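Local coordinates for protein 3-keto-5-aminohexanoate cleavage enzyme (Burkholderia xenovorans LB400, PDB 3E49) that probably cleaves beta-keto acids such as 3-keto-5-aminohexanoate at a zinc site, as a TIM-barrel member of the BKACE family, at residues F169-Y174 and P193-Q198. Residues are numbered along the deposited sequence; the frame is centred on the assembly and turned at random.
Sequences FEFECY and PPFFVQ
Phe171 and Val197 are paired through their backbones on neighbouring parallel strands of a TIM barrel, joined through helix 176-187 as a beta-alpha-beta unit. The strand segments run at 36° to each other. Phe171 N gives its hydrogen to Phe196 O, Gln198 N to Phe171 O at 2.7 Å, and Cys173 N to Gln198 O, the last nearly straight. Side chains alternate between two faces. Phe171, Cys173, Phe195 and Val197 pack against helix 176-187: the Phe171 ring brings CE2 to within 4.0 Å of Phe195 CB, the two side chains crossing at a slant, with Leu182 against Phe171 and Val186 against Phe195. Phe171 has CG beside its own backbone N (chi1 -57°), which leaves the ring edge against Phe196 O. On the barrel-interior face, Glu170 and Phe196 point the same way, with carboxylate and ring planes only 18° apart and Glu170 CB 3.8 Å from Phe196 CD2. An extended chain carries the Glu170 carboxylate onward to His50, a zinc ligand, through OE1 and to Arg255 through OE2, so it is a second-shell group that probably positions and polarises that histidine. Gln198 bends at chi2 and brings CG to 3.4 Å from Glu170 OE2, its amide plane steeply turned against the carboxylate. Where the strands start to part, a water accepts from Phe196 N at 3.0 Å.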
ATOM      1  N   PHE A 169      -4.386  -1.674  28.712  1.00 25.82           N
ATOM      2  CA  PHE A 169      -3.040  -1.658  28.136  1.00 26.22           C
ATOM      3  C   PHE A 169      -2.780  -0.761  26.974  1.00 27.64           C
ATOM      4  O   PHE A 169      -3.650  -0.528  26.143  1.00 26.19           O
ATOM      5  CB  PHE A 169      -2.681  -3.069  27.713  1.00 28.38           C
ATOM      6  CG  PHE A 169      -2.788  -4.072  28.829  1.00 32.47           C
ATOM      7  CD1 PHE A 169      -1.763  -4.218  29.745  1.00 34.88           C
ATOM      8  CD2 PHE A 169      -3.940  -4.844  28.976  1.00 34.87           C
ATOM      9  CE1 PHE A 169      -1.877  -5.138  30.785  1.00 37.72           C
ATOM     10  CE2 PHE A 169      -4.055  -5.758  30.024  1.00 38.74           C
ATOM     11  CZ  PHE A 169      -3.029  -5.907  30.917  1.00 35.38           C
ATOM     12  N   GLU A 170      -1.542  -0.272  26.954  1.00 27.00           N
ATOM     13  CA  GLU A 170      -0.974   0.420  25.817  1.00 29.45           C
ATOM     14  C   GLU A 170      -0.233  -0.731  25.133  1.00 28.33           C
ATOM     15  O   GLU A 170       0.824  -1.151  25.611  1.00 28.56           O
ATOM     16  CB  GLU A 170      -0.000   1.544  26.249  1.00 29.37           C
ATOM     17  CG  GLU A 170       0.732   2.248  25.095  1.00 27.89           C
ATOM     18  CD  GLU A 170       1.916   3.094  25.529  1.00 32.79           C
ATOM     19  OE1 GLU A 170       2.405   2.930  26.660  1.00 32.13           O
ATOM     20  OE2 GLU A 170       2.415   3.909  24.709  1.00 38.20           O
ATOM     21  N   PHE A 171      -0.821  -1.281  24.059  1.00 27.03           N
ATOM     22  CA  PHE A 171      -0.230  -2.380  23.324  1.00 26.33           C
ATOM     23  C   PHE A 171       0.849  -1.812  22.402  1.00 26.46           C
ATOM     24  O   PHE A 171       0.553  -1.082  21.455  1.00 25.91           O
ATOM     25  CB  PHE A 171      -1.283  -3.153  22.521  1.00 26.10           C
ATOM     26  CG  PHE A 171      -2.426  -3.706  23.375  1.00 20.87           C
ATOM     27  CD1 PHE A 171      -2.247  -4.911  24.054  1.00 22.76           C
ATOM     28  CD2 PHE A 171      -3.649  -3.074  23.412  1.00 26.64           C
ATOM     29  CE1 PHE A 171      -3.267  -5.440  24.832  1.00 31.03           C
ATOM     30  CE2 PHE A 171      -4.675  -3.569  24.227  1.00 23.54           C
ATOM     31  CZ  PHE A 171      -4.481  -4.783  24.909  1.00 22.67           C
ATOM     32  N   GLU A 172       2.102  -2.141  22.705  1.00 25.57           N
ATOM     33  CA  GLU A 172       3.242  -1.641  21.968  1.00 25.49           C
ATOM     34  C   GLU A 172       3.513  -2.631  20.880  1.00 22.61           C
ATOM     35  O   GLU A 172       3.950  -3.746  21.148  1.00 23.52           O
ATOM     36  CB  GLU A 172       4.442  -1.492  22.879  1.00 25.31           C
ATOM     37  CG  GLU A 172       4.262  -0.407  23.880  1.00 29.34           C
ATOM     38  CD  GLU A 172       5.429  -0.321  24.856  1.00 32.21           C
ATOM     39  OE1 GLU A 172       5.984  -1.401  25.234  1.00 44.02           O
ATOM     40  OE2 GLU A 172       5.750   0.832  25.243  1.00 40.05           O
ATOM     41  N   CYS A 173       3.190  -2.234  19.662  1.00 23.01           N
ATOM     42  CA  CYS A 173       3.333  -3.109  18.502  1.00 22.01           C
ATOM     43  C   CYS A 173       4.468  -2.588  17.617  1.00 21.82           C
ATOM     44  O   CYS A 173       4.354  -1.540  16.990  1.00 23.62           O
ATOM     45  CB  CYS A 173       2.019  -3.180  17.743  1.00 22.02           C
ATOM     46  SG  CYS A 173       0.622  -3.798  18.800  1.00 26.19           S
ATOM     47  N   TYR A 174       5.556  -3.310  17.585  1.00 21.57           N
ATOM     48  CA  TYR A 174       6.743  -2.915  16.817  1.00 22.55           C
ATOM     49  C   TYR A 174       6.818  -3.422  15.391  1.00 22.97           C
ATOM     50  O   TYR A 174       7.795  -3.124  14.674  1.00 19.42           O
ATOM     51  CB  TYR A 174       7.997  -3.408  17.543  1.00 23.66           C
ATOM     52  CG  TYR A 174       8.187  -2.821  18.915  1.00 24.97           C
ATOM     53  CD1 TYR A 174       7.430  -3.259  19.998  1.00 26.67           C
ATOM     54  CD2 TYR A 174       9.150  -1.854  19.135  1.00 24.24           C
ATOM     55  CE1 TYR A 174       7.628  -2.727  21.278  1.00 27.57           C
ATOM     56  CE2 TYR A 174       9.365  -1.330  20.398  1.00 32.71           C
ATOM     57  CZ  TYR A 174       8.589  -1.772  21.464  1.00 29.98           C
ATOM     58  OH  TYR A 174       8.834  -1.225  22.690  1.00 32.91           O
ATOM     59  N   PRO A 193     -12.289  -4.300  23.995  1.00 34.38           N
ATOM     60  CA  PRO A 193     -12.134  -2.997  23.349  1.00 34.28           C
ATOM     61  C   PRO A 193     -12.516  -1.814  24.227  1.00 35.22           C
ATOM     62  O   PRO A 193     -13.262  -1.993  25.176  1.00 34.45           O
ATOM     63  CB  PRO A 193     -13.075  -3.097  22.131  1.00 34.78           C
ATOM     64  CG  PRO A 193     -14.116  -4.059  22.549  1.00 36.89           C
ATOM     65  CD  PRO A 193     -13.411  -5.069  23.424  1.00 34.65           C
ATOM     66  N   PRO A 194     -12.021  -0.600  23.914  1.00 34.12           N
ATOM     67  CA  PRO A 194     -11.128  -0.264  22.796  1.00 33.62           C
ATOM     68  C   PRO A 194      -9.671  -0.623  23.070  1.00 31.54           C
ATOM     69  O   PRO A 194      -9.195  -0.488  24.177  1.00 32.05           O
ATOM     70  CB  PRO A 194     -11.282   1.250  22.638  1.00 33.48           C
ATOM     71  CG  PRO A 194     -11.799   1.740  23.966  1.00 35.76           C
ATOM     72  CD  PRO A 194     -12.388   0.572  24.716  1.00 34.87           C
ATOM     73  N   PHE A 195      -8.959  -1.048  22.047  1.00 29.35           N
ATOM     74  CA  PHE A 195      -7.563  -1.429  22.217  1.00 28.61           C
ATOM     75  C   PHE A 195      -6.690  -0.223  21.907  1.00 27.55           C
ATOM     76  O   PHE A 195      -6.806   0.380  20.828  1.00 27.02           O
ATOM     77  CB  PHE A 195      -7.208  -2.625  21.286  1.00 27.50           C
ATOM     78  CG  PHE A 195      -8.213  -3.739  21.333  1.00 27.96           C
ATOM     79  CD1 PHE A 195      -8.300  -4.553  22.437  1.00 30.26           C
ATOM     80  CD2 PHE A 195      -9.113  -3.938  20.303  1.00 31.23           C
ATOM     81  CE1 PHE A 195      -9.243  -5.541  22.496  1.00 31.89           C
ATOM     82  CE2 PHE A 195     -10.054  -4.916  20.365  1.00 29.89           C
ATOM     83  CZ  PHE A 195     -10.111  -5.730  21.457  1.00 30.12           C
ATOM     84  N   PHE A 196      -5.841   0.150  22.860  1.00 25.99           N
ATOM     85  CA  PHE A 196      -4.900   1.263  22.678  1.00 25.64           C
ATOM     86  C   PHE A 196      -3.644   0.693  22.008  1.00 26.27           C
ATOM     87  O   PHE A 196      -2.827  -0.002  22.622  1.00 25.26           O
ATOM     88  CB  PHE A 196      -4.623   1.913  24.023  1.00 26.20           C
ATOM     89  CG  PHE A 196      -3.820   3.183  23.965  1.00 28.65           C
ATOM     90  CD1 PHE A 196      -3.962   4.098  22.922  1.00 31.92           C
ATOM     91  CD2 PHE A 196      -2.979   3.517  25.031  1.00 32.89           C
ATOM     92  CE1 PHE A 196      -3.234   5.289  22.914  1.00 31.13           C
ATOM     93  CE2 PHE A 196      -2.248   4.700  25.025  1.00 27.62           C
ATOM     94  CZ  PHE A 196      -2.392   5.592  23.960  1.00 30.93           C
ATOM     95  N   VAL A 197      -3.569   0.917  20.707  1.00 23.83           N
ATOM     96  CA  VAL A 197      -2.494   0.336  19.881  1.00 23.27           C
ATOM     97  C   VAL A 197      -1.453   1.406  19.600  1.00 24.02           C
ATOM     98  O   VAL A 197      -1.731   2.423  18.944  1.00 22.88           O
ATOM     99  CB  VAL A 197      -3.080  -0.304  18.616  1.00 24.87           C
ATOM    100  CG1 VAL A 197      -1.954  -0.829  17.752  1.00 21.25           C
ATOM    101  CG2 VAL A 197      -4.109  -1.445  18.942  1.00 20.92           C
ATOM    102  N   GLN A 198      -0.262   1.201  20.162  1.00 22.10           N
ATOM    103  CA  GLN A 198       0.835   2.121  20.033  1.00 21.91           C
ATOM    104  C   GLN A 198       1.787   1.467  19.023  1.00 21.37           C
ATOM    105  O   GLN A 198       2.488   0.484  19.313  1.00 22.64           O
ATOM    106  CB  GLN A 198       1.546   2.369  21.371  1.00 23.44           C
ATOM    107  CG  GLN A 198       2.674   3.385  21.326  1.00 20.44           C
ATOM    108  CD  GLN A 198       2.124   4.812  21.281  1.00 26.45           C
ATOM    109  OE1 GLN A 198       2.243   5.509  20.285  1.00 26.90           O
ATOM    110  NE2 GLN A 198       1.424   5.220  22.359  1.00 20.52           N
TER
HETATM  111  O   HOH W   1      -6.090  -0.836  25.649  1.00 21.13           O